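Secreted protein (Kutzneria albida DSM 43870, PDB 5M6Q) is a microbial transglutaminase that probably catalyses acyl transfer from protein glutamine side chains to amines, and is useful for site-specific protein labelling. Local coordinates at residues D20-W25 against R31-D36; E26-R31 against D179-T184; S59-N64 against F173-F178; T146-D151 against D155-S160. All coordinates share one frame; numbering follows the deposited sequence.

Interaction 1 (D20-W25 against R31-D36)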
# COMPACT_ATOMS: atom_id res chain seq x y z
N ASP A 20 -21.46 4.51 -1.19
CA ASP A 20 -21.46 3.90 -2.52
C ASP A 20 -20.22 3.03 -2.73
O ASP A 20 -20.29 2.00 -3.39
CB ASP A 20 -21.55 4.98 -3.61
CG ASP A 20 -22.91 5.69 -3.62
OD1 ASP A 20 -23.93 5.09 -3.21
OD2 ASP A 20 -22.95 6.85 -4.06
N TYR A 21 -19.09 3.45 -2.18
CA TYR A 21 -17.88 2.64 -2.25
C TYR A 21 -18.07 1.30 -1.51
O TYR A 21 -17.65 0.25 -1.99
CB TYR A 21 -16.69 3.40 -1.67
CG TYR A 21 -15.45 2.56 -1.60
CD1 TYR A 21 -14.78 2.18 -2.76
CD2 TYR A 21 -14.94 2.13 -0.39
CE1 TYR A 21 -13.64 1.40 -2.71
CE2 TYR A 21 -13.81 1.36 -0.32
CZ TYR A 21 -13.16 0.99 -1.47
OH TYR A 21 -12.04 0.21 -1.37
N VAL A 22 -18.70 1.35 -0.35
CA VAL A 22 -18.90 0.14 0.45
C VAL A 22 -19.75 -0.86 -0.32
O VAL A 22 -19.40 -2.03 -0.41
CB VAL A 22 -19.51 0.47 1.82
CG1 VAL A 22 -19.91 -0.81 2.54
CG2 VAL A 22 -18.51 1.23 2.65
N GLU A 23 -20.84 -0.38 -0.92
CA GLU A 23 -21.68 -1.26 -1.73
C GLU A 23 -20.91 -1.86 -2.90
O GLU A 23 -21.05 -3.04 -3.17
CB GLU A 23 -22.91 -0.51 -2.25
CG GLU A 23 -24.01 -0.38 -1.22
CD GLU A 23 -25.18 0.47 -1.68
OE1 GLU A 23 -25.35 0.64 -2.91
OE2 GLU A 23 -25.92 0.97 -0.80
N ALA A 24 -20.10 -1.07 -3.58
CA ALA A 24 -19.31 -1.63 -4.67
C ALA A 24 -18.33 -2.66 -4.11
O ALA A 24 -18.17 -3.74 -4.66
CB ALA A 24 -18.58 -0.55 -5.43
N TRP A 25 -17.69 -2.32 -2.99
CA TRP A 25 -16.77 -3.21 -2.31
C TRP A 25 -17.44 -4.53 -1.93
O TRP A 25 -16.88 -5.61 -2.10
CB TRP A 25 -16.21 -2.53 -1.06
CG TRP A 25 -15.07 -3.23 -0.38
CD1 TRP A 25 -13.74 -2.99 -0.56
CD2 TRP A 25 -15.17 -4.28 0.58
NE1 TRP A 25 -13.00 -3.83 0.24
CE2 TRP A 25 -13.85 -4.63 0.96
CE3 TRP A 25 -16.24 -4.96 1.18
CZ2 TRP A 25 -13.57 -5.63 1.89
CZ3 TRP A 25 -15.96 -5.95 2.11
CH2 TRP A 25 -14.63 -6.28 2.46
N ARG A 31 -19.45 -10.17 -0.11
CA ARG A 31 -19.82 -10.28 1.29
C ARG A 31 -19.99 -8.92 1.92
O ARG A 31 -19.54 -7.90 1.39
CB ARG A 31 -18.77 -11.06 2.08
CG ARG A 31 -17.51 -10.27 2.34
CD ARG A 31 -16.70 -10.96 3.41
NE ARG A 31 -15.33 -10.49 3.44
CZ ARG A 31 -14.90 -9.52 4.24
NH1 ARG A 31 -13.63 -9.15 4.21
NH2 ARG A 31 -15.75 -8.92 5.08
N GLU A 32 -20.62 -8.91 3.08
CA GLU A 32 -20.86 -7.70 3.82
C GLU A 32 -19.58 -7.23 4.50
O GLU A 32 -18.76 -8.03 4.95
CB GLU A 32 -21.97 -7.93 4.84
CG GLU A 32 -22.45 -6.71 5.59
CD GLU A 32 -23.87 -6.90 6.10
OE1 GLU A 32 -24.70 -7.43 5.33
OE2 GLU A 32 -24.15 -6.53 7.26
N MET A 33 -19.40 -5.91 4.54
CA MET A 33 -18.28 -5.33 5.24
C MET A 33 -18.63 -5.31 6.73
O MET A 33 -19.73 -4.89 7.10
CB MET A 33 -17.98 -3.92 4.71
CG MET A 33 -16.67 -3.32 5.21
SD MET A 33 -16.30 -1.65 4.61
CE MET A 33 -15.69 -1.95 2.95
N THR A 34 -17.72 -5.79 7.57
CA THR A 34 -17.96 -5.91 9.00
C THR A 34 -17.84 -4.58 9.73
O THR A 34 -17.47 -3.56 9.14
CB THR A 34 -16.97 -6.89 9.68
OG1 THR A 34 -15.71 -6.24 9.83
CG2 THR A 34 -16.79 -8.15 8.85
N GLU A 35 -18.14 -4.61 11.02
CA GLU A 35 -18.08 -3.39 11.82
C GLU A 35 -16.65 -2.96 12.03
O GLU A 35 -16.34 -1.78 11.92
CB GLU A 35 -18.80 -3.58 13.15
CG GLU A 35 -20.32 -3.58 13.02
CD GLU A 35 -20.84 -2.47 12.11
OE1 GLU A 35 -20.42 -1.30 12.28
OE2 GLU A 35 -21.66 -2.76 11.20
N ASP A 36 -15.77 -3.92 12.34
CA ASP A 36 -14.34 -3.63 12.41
C ASP A 36 -13.83 -3.03 11.09
O ASP A 36 -12.99 -2.12 11.10
CB ASP A 36 -13.53 -4.89 12.76
CG ASP A 36 -13.67 -5.31 14.22
OD1 ASP A 36 -14.33 -4.59 15.00
OD2 ASP A 36 -13.09 -6.36 14.60
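Val22 and Met33 bring the backbones nearest, their CA atoms 7.3 Å apart, where the non-helical residues Arg31 to Thr34 run back past helix 18-28 after the chain has left it. Met33 bridges the two. Its chain is extended until chi3 bends (-79°), and that bend lays the methyl over the indole of Trp25. CE stands 3.7 Å from the centroid of the Trp25 five-membered ring, 25° off the normal, which makes a CH-pi contact. SD lies 5.0 Å from the centroid of the six-membered ring, an oblique Met-aromatic approach, and also meets Val22 CG2 at 4.1 Å. Arg31 reaches the far end of the same indole. Trp25 CH2 sits over one face of the guanidinium, 3.5 Å from Arg31 NH1, with the two planes 87° apart, so the guanidinium meets the indole at its edge, NH1 near the ring plane. A salt bridge to Glu37 holds that guanidinium from helix 35-41. Trp25 is fixed in turn by NE1 bonding to Asn52 and by a stack with His29. Thr34 N-caps helix 35-41, whose Arg38 touches both Val22 and Met33, while Val51 of helix 47-53 packs on Trp25 and Met33.

Interaction 2 (E26-R31 against D179-T184)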
# COMPACT_ATOMS: atom_id res chain seq x y z
N GLU A 26 -18.66 -4.45 -1.41
CA GLU A 26 -19.37 -5.65 -0.99
C GLU A 26 -19.78 -6.52 -2.17
O GLU A 26 -19.77 -7.74 -2.07
CB GLU A 26 -20.59 -5.28 -0.14
CG GLU A 26 -20.20 -4.74 1.22
CD GLU A 26 -21.37 -4.15 1.98
OE1 GLU A 26 -22.44 -3.95 1.37
OE2 GLU A 26 -21.22 -3.89 3.19
N ARG A 27 -20.14 -5.89 -3.29
CA ARG A 27 -20.46 -6.65 -4.50
C ARG A 27 -19.23 -7.40 -4.98
O ARG A 27 -19.33 -8.54 -5.43
CB ARG A 27 -20.97 -5.75 -5.63
CG ARG A 27 -22.40 -5.26 -5.47
CD ARG A 27 -22.97 -4.70 -6.78
NE ARG A 27 -22.19 -3.57 -7.31
CZ ARG A 27 -22.28 -2.31 -6.87
NH1 ARG A 27 -23.12 -2.02 -5.87
NH2 ARG A 27 -21.53 -1.35 -7.41
N TYR A 28 -18.08 -6.75 -4.91
CA TYR A 28 -16.84 -7.29 -5.47
C TYR A 28 -16.28 -8.41 -4.61
O TYR A 28 -15.88 -9.44 -5.14
CB TYR A 28 -15.81 -6.16 -5.63
CG TYR A 28 -14.45 -6.57 -6.15
CD1 TYR A 28 -14.25 -6.86 -7.50
CD2 TYR A 28 -13.35 -6.63 -5.30
CE1 TYR A 28 -12.99 -7.21 -7.98
CE2 TYR A 28 -12.10 -6.98 -5.77
CZ TYR A 28 -11.92 -7.27 -7.10
OH TYR A 28 -10.65 -7.62 -7.54
N HIS A 29 -16.25 -8.21 -3.30
CA HIS A 29 -15.75 -9.23 -2.37
C HIS A 29 -16.85 -10.22 -1.97
O HIS A 29 -16.63 -11.12 -1.17
CB HIS A 29 -15.16 -8.57 -1.13
CG HIS A 29 -13.99 -7.69 -1.43
ND1 HIS A 29 -12.69 -8.15 -1.44
CD2 HIS A 29 -13.91 -6.38 -1.76
CE1 HIS A 29 -11.87 -7.17 -1.75
NE2 HIS A 29 -12.58 -6.08 -1.95
N GLY A 30 -18.04 -10.05 -2.54
CA GLY A 30 -19.13 -10.99 -2.36
C GLY A 30 -19.56 -11.22 -0.92
O GLY A 30 -19.99 -12.30 -0.55
N ARG A 31 -19.45 -10.17 -0.11
CA ARG A 31 -19.82 -10.28 1.29
C ARG A 31 -19.99 -8.92 1.92
O ARG A 31 -19.54 -7.90 1.39
CB ARG A 31 -18.77 -11.06 2.08
CG ARG A 31 -17.51 -10.27 2.34
CD ARG A 31 -16.70 -10.96 3.41
NE ARG A 31 -15.33 -10.49 3.44
CZ ARG A 31 -14.90 -9.52 4.24
NH1 ARG A 31 -13.63 -9.15 4.21
NH2 ARG A 31 -15.75 -8.92 5.08
N ASP A 179 -5.43 -0.70 -7.64
CA ASP A 179 -6.44 -1.56 -8.25
C ASP A 179 -5.92 -1.95 -9.62
O ASP A 179 -5.97 -1.16 -10.56
CB ASP A 179 -7.78 -0.82 -8.33
CG ASP A 179 -8.87 -1.58 -9.11
OD1 ASP A 179 -8.59 -2.54 -9.88
OD2 ASP A 179 -10.04 -1.18 -8.98
N GLN A 180 -5.43 -3.17 -9.74
CA GLN A 180 -4.77 -3.60 -10.95
C GLN A 180 -5.75 -4.17 -11.98
O GLN A 180 -5.34 -4.57 -13.06
CB GLN A 180 -3.67 -4.60 -10.61
CG GLN A 180 -2.53 -3.90 -9.86
CD GLN A 180 -1.50 -4.85 -9.26
OE1 GLN A 180 -1.69 -5.37 -8.16
NE2 GLN A 180 -0.39 -5.04 -9.96
N ASP A 181 -7.04 -4.17 -11.66
CA ASP A 181 -8.04 -4.48 -12.67
C ASP A 181 -8.21 -3.28 -13.60
O ASP A 181 -8.26 -3.43 -14.83
CB ASP A 181 -9.38 -4.85 -12.04
CG ASP A 181 -9.33 -6.14 -11.27
OD1 ASP A 181 -8.52 -7.02 -11.63
OD2 ASP A 181 -10.12 -6.29 -10.30
N THR A 182 -8.29 -2.09 -13.01
CA THR A 182 -8.56 -0.90 -13.80
C THR A 182 -7.38 0.05 -13.87
O THR A 182 -7.48 1.09 -14.50
CB THR A 182 -9.76 -0.10 -13.25
OG1 THR A 182 -9.51 0.28 -11.89
CG2 THR A 182 -11.03 -0.92 -13.33
N ASN A 183 -6.28 -0.30 -13.23
CA ASN A 183 -5.10 0.56 -13.21
C ASN A 183 -5.42 1.92 -12.56
O ASN A 183 -5.03 2.96 -13.07
CB ASN A 183 -4.55 0.77 -14.62
CG ASN A 183 -3.15 1.30 -14.62
OD1 ASN A 183 -2.31 0.87 -13.82
ND2 ASN A 183 -2.86 2.25 -15.52
N THR A 184 -6.15 1.89 -11.45
CA THR A 184 -6.43 3.11 -10.70
C THR A 184 -5.96 2.98 -9.26
O THR A 184 -5.65 1.89 -8.79
CB THR A 184 -7.92 3.48 -10.68
OG1 THR A 184 -8.69 2.36 -10.21
CG2 THR A 184 -8.40 3.85 -12.09
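Tyr28 points its ring away from helix 18-28 with CG anti to the backbone N (chi1 178°), while Asp181 turns CG anti to its carbonyl carbon (chi1 -67°), and these two settings send the side chains at each other from opposite directions. Asp181 belongs to the loop of the beta hairpin formed by strands 174-179 and 184-188, a turn that carries an Asx turn and a G1 beta bulge. Between the hairpin and the helix the contact is narrow: 56 Å² is buried in all, both residues are exposed, and even the nearest CA atoms, those of Tyr28 and Asp181, are 11.7 Å apart. Tyr28 OH comes to 3.1 Å from Asp181 OD2, with ring and carboxylate planes 66° apart. The turn that carries Asp181 is shaped by Asp179. Its OD1 accepts from two backbone groups, Asp181 N at 2.9 Å, nearly along the C-O axis, and Thr182 N at 3.2 Å, from above the carboxylate plane. The other oxygen, OD2, bonds Trp186, so both ends of this buried carboxylate are used. On the helical side, Arg31 N reaches Glu26 O at 3.1 Å as the chain turns at Gly30, which has positive phi. Tyr28 CD2 stands over one face of the ring of His29, which bonds Asp225. Back in the hairpin, a hydroxyl pair spans the end of the turn, with Thr182 OG1 2.8 Å from Thr184 OG1 and either able to donate.

Interaction 3 (S59-N64 against F173-F178)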
# COMPACT_ATOMS: atom_id res chain seq x y z
N SER A 59 -3.02 -2.96 11.97
CA SER A 59 -3.77 -1.74 12.20
C SER A 59 -3.27 -0.68 11.22
O SER A 59 -4.03 0.16 10.77
CB SER A 59 -3.66 -1.27 13.65
OG SER A 59 -2.31 -1.05 14.00
N ASN A 60 -1.99 -0.75 10.86
CA ASN A 60 -1.43 0.09 9.81
C ASN A 60 -0.88 -0.77 8.68
O ASN A 60 -0.47 -1.90 8.89
CB ASN A 60 -0.32 0.99 10.36
CG ASN A 60 -0.80 1.85 11.51
OD1 ASN A 60 -1.91 2.38 11.47
ND2 ASN A 60 0.02 1.98 12.55
N PRO A 61 -0.90 -0.23 7.45
CA PRO A 61 -0.31 -0.99 6.34
C PRO A 61 1.20 -1.13 6.54
O PRO A 61 1.87 -0.14 6.81
CB PRO A 61 -0.65 -0.14 5.11
CG PRO A 61 -1.78 0.74 5.54
CD PRO A 61 -1.53 1.01 7.00
N PRO A 62 1.73 -2.35 6.41
CA PRO A 62 3.15 -2.56 6.70
C PRO A 62 4.06 -1.97 5.63
O PRO A 62 3.75 -2.07 4.45
CB PRO A 62 3.27 -4.09 6.72
CG PRO A 62 2.22 -4.54 5.75
CD PRO A 62 1.09 -3.53 5.80
N LEU A 63 5.17 -1.36 6.05
CA LEU A 63 6.01 -0.61 5.13
C LEU A 63 7.32 -1.33 4.83
O LEU A 63 8.22 -0.76 4.23
CB LEU A 63 6.29 0.78 5.69
CG LEU A 63 5.01 1.58 5.96
CD1 LEU A 63 5.32 2.97 6.53
CD2 LEU A 63 4.18 1.72 4.69
N ASN A 64 7.39 -2.60 5.25
CA ASN A 64 8.58 -3.44 5.15
C ASN A 64 9.23 -3.47 3.78
O ASN A 64 10.45 -3.50 3.65
CB ASN A 64 8.24 -4.90 5.52
CG ASN A 64 7.54 -5.03 6.85
OD1 ASN A 64 6.49 -5.67 6.95
ND2 ASN A 64 8.12 -4.44 7.89
N PHE A 173 0.04 11.93 5.66
CA PHE A 173 0.31 11.00 4.58
C PHE A 173 -0.85 10.89 3.59
O PHE A 173 -1.93 11.40 3.83
CB PHE A 173 0.63 9.61 5.16
CG PHE A 173 -0.35 9.15 6.21
CD1 PHE A 173 -1.69 8.94 5.89
CD2 PHE A 173 0.06 8.93 7.51
CE1 PHE A 173 -2.60 8.52 6.85
CE2 PHE A 173 -0.84 8.50 8.48
CZ PHE A 173 -2.17 8.29 8.14
N ASP A 174 -0.59 10.21 2.48
CA ASP A 174 -1.66 9.65 1.68
C ASP A 174 -1.30 8.19 1.42
O ASP A 174 -0.11 7.84 1.35
CB ASP A 174 -1.86 10.43 0.36
CG ASP A 174 -3.30 10.30 -0.19
OD1 ASP A 174 -4.11 9.52 0.36
OD2 ASP A 174 -3.63 10.98 -1.18
N TYR A 175 -2.32 7.36 1.34
CA TYR A 175 -2.20 5.96 0.92
C TYR A 175 -3.08 5.74 -0.27
O TYR A 175 -4.24 6.14 -0.26
CB TYR A 175 -2.65 5.01 2.02
CG TYR A 175 -1.66 4.89 3.14
CD1 TYR A 175 -1.61 5.84 4.15
CD2 TYR A 175 -0.76 3.83 3.18
CE1 TYR A 175 -0.67 5.73 5.19
CE2 TYR A 175 0.17 3.71 4.21
CZ TYR A 175 0.20 4.66 5.21
OH TYR A 175 1.13 4.54 6.22
N GLY A 176 -2.54 5.07 -1.29
CA GLY A 176 -3.32 4.73 -2.46
C GLY A 176 -3.26 3.25 -2.76
O GLY A 176 -2.19 2.70 -3.01
N TRP A 177 -4.42 2.60 -2.74
CA TRP A 177 -4.51 1.19 -3.02
C TRP A 177 -4.47 0.95 -4.52
O TRP A 177 -5.24 1.56 -5.27
CB TRP A 177 -5.79 0.62 -2.44
CG TRP A 177 -5.99 -0.80 -2.85
CD1 TRP A 177 -6.73 -1.26 -3.90
CD2 TRP A 177 -5.41 -1.95 -2.23
NE1 TRP A 177 -6.66 -2.63 -3.97
CE2 TRP A 177 -5.86 -3.08 -2.95
CE3 TRP A 177 -4.58 -2.13 -1.13
CZ2 TRP A 177 -5.50 -4.37 -2.60
CZ3 TRP A 177 -4.22 -3.43 -0.79
CH2 TRP A 177 -4.69 -4.53 -1.52
N PHE A 178 -3.57 0.09 -4.96
CA PHE A 178 -3.43 -0.18 -6.38
C PHE A 178 -4.46 -1.18 -6.87
O PHE A 178 -4.38 -2.37 -6.58
CB PHE A 178 -2.03 -0.72 -6.71
CG PHE A 178 -1.68 -0.69 -8.16
CD1 PHE A 178 -2.48 0.00 -9.08
CD2 PHE A 178 -0.53 -1.32 -8.62
CE1 PHE A 178 -2.15 0.04 -10.44
CE2 PHE A 178 -0.18 -1.29 -9.98
CZ PHE A 178 -1.00 -0.60 -10.88
O HOH W 1 1.60 2.46 7.69
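Pro61 and Tyr175 meet obliquely, the pyrrolidine set against one side of the phenol. Pro61 CG is 3.8 Å from Tyr175 CE2 and Pro61 CB lies 4.0 Å from the same carbon, so the CB-CG edge of the proline does the touching. Tyr175 carries CG anti to its carbonyl carbon (chi1 -75°), which swings the phenol off the strand toward the loop and places CD2 and CE2 beside the proline. The opposite ring flank is taken by Phe173 of the same segment: with CG between its backbone N and carbonyl carbon (chi1 48°), Phe173 turns a face to Tyr175, and Tyr175 CE1 stands 3.4 Å above that ring plane. Tyr175 lies on strand 174-179 of the antiparallel sheet of this microbial transglutaminase, paired with strand 122-131, while residues 59-64 are irregular chain between helix 47-53 and strand 66-67. Pro61 and Tyr175 both also touch Thr49 and Ile46, the latter next to Cys45, which is modified with a hydroxyethylthio group. The phenol's polar end is held twice. Lys129 of strand 122-131 bonds OH, and a water lies 2.6 Å from Tyr175 OH while donating to Pro61 O at 2.8 Å, linking loop and strand without direct backbone pairing. Leu63 comes near the hydroxyl end more loosely. Its CD1 runs on anti to CA, while CD2, the branch folded back, comes to 4.4 Å from Tyr175 OH; the same side chain lies about 4 Å from a bound MES molecule, probably from the crystallisation liquor.

Interaction 4 (T146-D151 against D155-S160)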
# COMPACT_ATOMS: atom_id res chain seq x y z
N THR A 146 18.01 12.62 2.28
CA THR A 146 18.68 11.43 1.78
C THR A 146 18.22 10.16 2.47
O THR A 146 18.51 9.07 2.00
CB THR A 146 20.21 11.52 1.93
OG1 THR A 146 20.54 11.62 3.32
CG2 THR A 146 20.75 12.73 1.19
N THR A 147 17.51 10.29 3.59
CA THR A 147 17.14 9.11 4.37
C THR A 147 16.25 8.16 3.57
O THR A 147 16.39 6.95 3.67
CB THR A 147 16.42 9.51 5.69
OG1 THR A 147 17.36 10.14 6.58
CG2 THR A 147 15.83 8.29 6.39
N TYR A 148 15.36 8.69 2.74
CA TYR A 148 14.42 7.81 2.05
C TYR A 148 14.77 7.64 0.58
O TYR A 148 13.92 7.32 -0.24
CB TYR A 148 12.99 8.33 2.23
CG TYR A 148 12.64 8.41 3.69
CD1 TYR A 148 12.46 7.24 4.43
CD2 TYR A 148 12.54 9.63 4.34
CE1 TYR A 148 12.16 7.30 5.77
CE2 TYR A 148 12.25 9.70 5.69
CZ TYR A 148 12.06 8.53 6.39
OH TYR A 148 11.79 8.59 7.74
N ARG A 149 16.05 7.81 0.25
CA ARG A 149 16.47 7.57 -1.12
C ARG A 149 16.49 6.07 -1.41
O ARG A 149 16.94 5.28 -0.58
CB ARG A 149 17.84 8.19 -1.39
CG ARG A 149 17.86 9.73 -1.25
CD ARG A 149 17.48 10.53 -2.53
NE ARG A 149 16.15 10.23 -3.08
CZ ARG A 149 15.00 10.57 -2.50
NH1 ARG A 149 15.00 11.21 -1.34
NH2 ARG A 149 13.85 10.25 -3.07
N PRO A 150 15.99 5.68 -2.59
CA PRO A 150 15.97 4.26 -2.95
C PRO A 150 17.39 3.73 -3.15
O PRO A 150 18.26 4.43 -3.64
CB PRO A 150 15.18 4.23 -4.26
CG PRO A 150 14.48 5.59 -4.35
CD PRO A 150 15.42 6.53 -3.65
N ASP A 151 17.61 2.51 -2.69
CA ASP A 151 18.84 1.79 -2.96
C ASP A 151 19.12 1.84 -4.47
O ASP A 151 18.28 1.45 -5.28
CB ASP A 151 18.70 0.34 -2.48
CG ASP A 151 20.01 -0.42 -2.53
OD1 ASP A 151 20.47 -0.76 -3.64
OD2 ASP A 151 20.56 -0.69 -1.44
N ASP A 155 16.36 -0.49 -5.55
CA ASP A 155 15.27 0.47 -5.52
C ASP A 155 14.50 0.43 -4.18
O ASP A 155 13.43 1.03 -4.04
CB ASP A 155 14.32 0.22 -6.70
CG ASP A 155 13.48 1.43 -7.06
OD1 ASP A 155 13.97 2.58 -6.96
OD2 ASP A 155 12.32 1.22 -7.49
N GLN A 156 15.03 -0.27 -3.17
CA GLN A 156 14.30 -0.38 -1.91
C GLN A 156 14.50 0.85 -1.04
O GLN A 156 15.59 1.40 -0.94
CB GLN A 156 14.70 -1.64 -1.11
CG GLN A 156 13.86 -1.84 0.17
CD GLN A 156 14.02 -3.25 0.75
OE1 GLN A 156 14.97 -3.96 0.41
NE2 GLN A 156 13.09 -3.66 1.61
N VAL A 157 13.42 1.30 -0.41
CA VAL A 157 13.49 2.46 0.45
C VAL A 157 13.44 1.99 1.89
O VAL A 157 12.56 1.23 2.27
CB VAL A 157 12.36 3.45 0.14
CG1 VAL A 157 12.29 4.52 1.23
CG2 VAL A 157 12.57 4.07 -1.22
N ASP A 158 14.42 2.42 2.67
CA ASP A 158 14.47 2.08 4.08
C ASP A 158 13.44 2.92 4.83
O ASP A 158 13.60 4.12 4.96
CB ASP A 158 15.87 2.34 4.64
CG ASP A 158 16.07 1.74 6.04
OD1 ASP A 158 15.07 1.38 6.70
OD2 ASP A 158 17.23 1.63 6.48
N MET A 159 12.40 2.27 5.37
CA MET A 159 11.35 3.00 6.07
C MET A 159 11.43 2.89 7.59
O MET A 159 10.53 3.34 8.29
CB MET A 159 9.97 2.52 5.61
CG MET A 159 9.63 2.86 4.16
SD MET A 159 9.50 4.63 3.81
CE MET A 159 8.04 5.16 4.74
N SER A 160 12.51 2.31 8.11
CA SER A 160 12.55 2.04 9.55
C SER A 160 12.57 3.31 10.41
O SER A 160 12.13 3.27 11.55
CB SER A 160 13.76 1.17 9.89
OG SER A 160 14.95 1.82 9.56
O HOH W 2 16.18 4.68 1.87
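One water ties Thr147, Arg149 and Asp158 together across the loop: it donates to Thr147 O at 2.9 Å and to Arg149 O at 2.6 Å, and accepts from Asp158 N at 3.0 Å. Further along, the two runs bond directly. Asp151 N gives a nearly straight bond (173°) to Gln156 O, 2.9 Å away, and Asp155 N returns one to Asp151 O at 2.7 Å. The two runs point 147° apart, so the link is hairpin-like and roughly antiparallel, though neither run is a regular strand. A type I turn from Thr146 to Arg149 begins the first run, after helix 141-146, and an Asx turn at Asp158 lies in the second, where OD1 accepts from both Ser160 N and Ser160 OG on the same face of its carboxylate. Backbone bonds of Asp155 with Gly68 and of Val157 with Ser66 attach the loop to the neighbourhood of edge strand 66-67.

Side chains pack alongside the backbone bonds. Tyr148 contributes most: Asp158 O lies at its ring edge, 3.4 Å from CD1, and Met159 SD approaches obliquely, 4.0 Å from the same CD1, a Met-aromatic contact. Met159 curls to get there, bending at both chi2 and chi3. Both methyls of Val157 touch Tyr148 O; CG1 also meets Tyr148 CB, and CG2 lies 4.0 Å from Pro150 CG, the valine and proline side by side and pointing the same way. The Tyr148 hydroxyl finds its partner in Thr161, and the Asp155 carboxylate bonds Thr72 and Ser69.

How the interactions relate
Interactions 1 and 2 share helix 18-28 and Arg31, with centres about 12 Å apart, and Glu26 OE2 joins them through a probable hydrogen bond to Met33 N. Interaction 2 closes a long chain excursion that contains interactions 3 and 4, and it touches interaction 3 where the Asn183 side chain and Thr184 O pack on the Phe178 ring. The centre of interaction 3 lies about 4 Å from the chain's centre, while interactions 1 and 4 are on opposite sides of it, centres about 35 Å apart. Interactions 3 and 4, centres about 16 Å apart, meet at Asn64 with Gln156 and Leu63 with Met159; Leu63 and Met159 each approach bound MES within about 4 Å, which may mark a pocket.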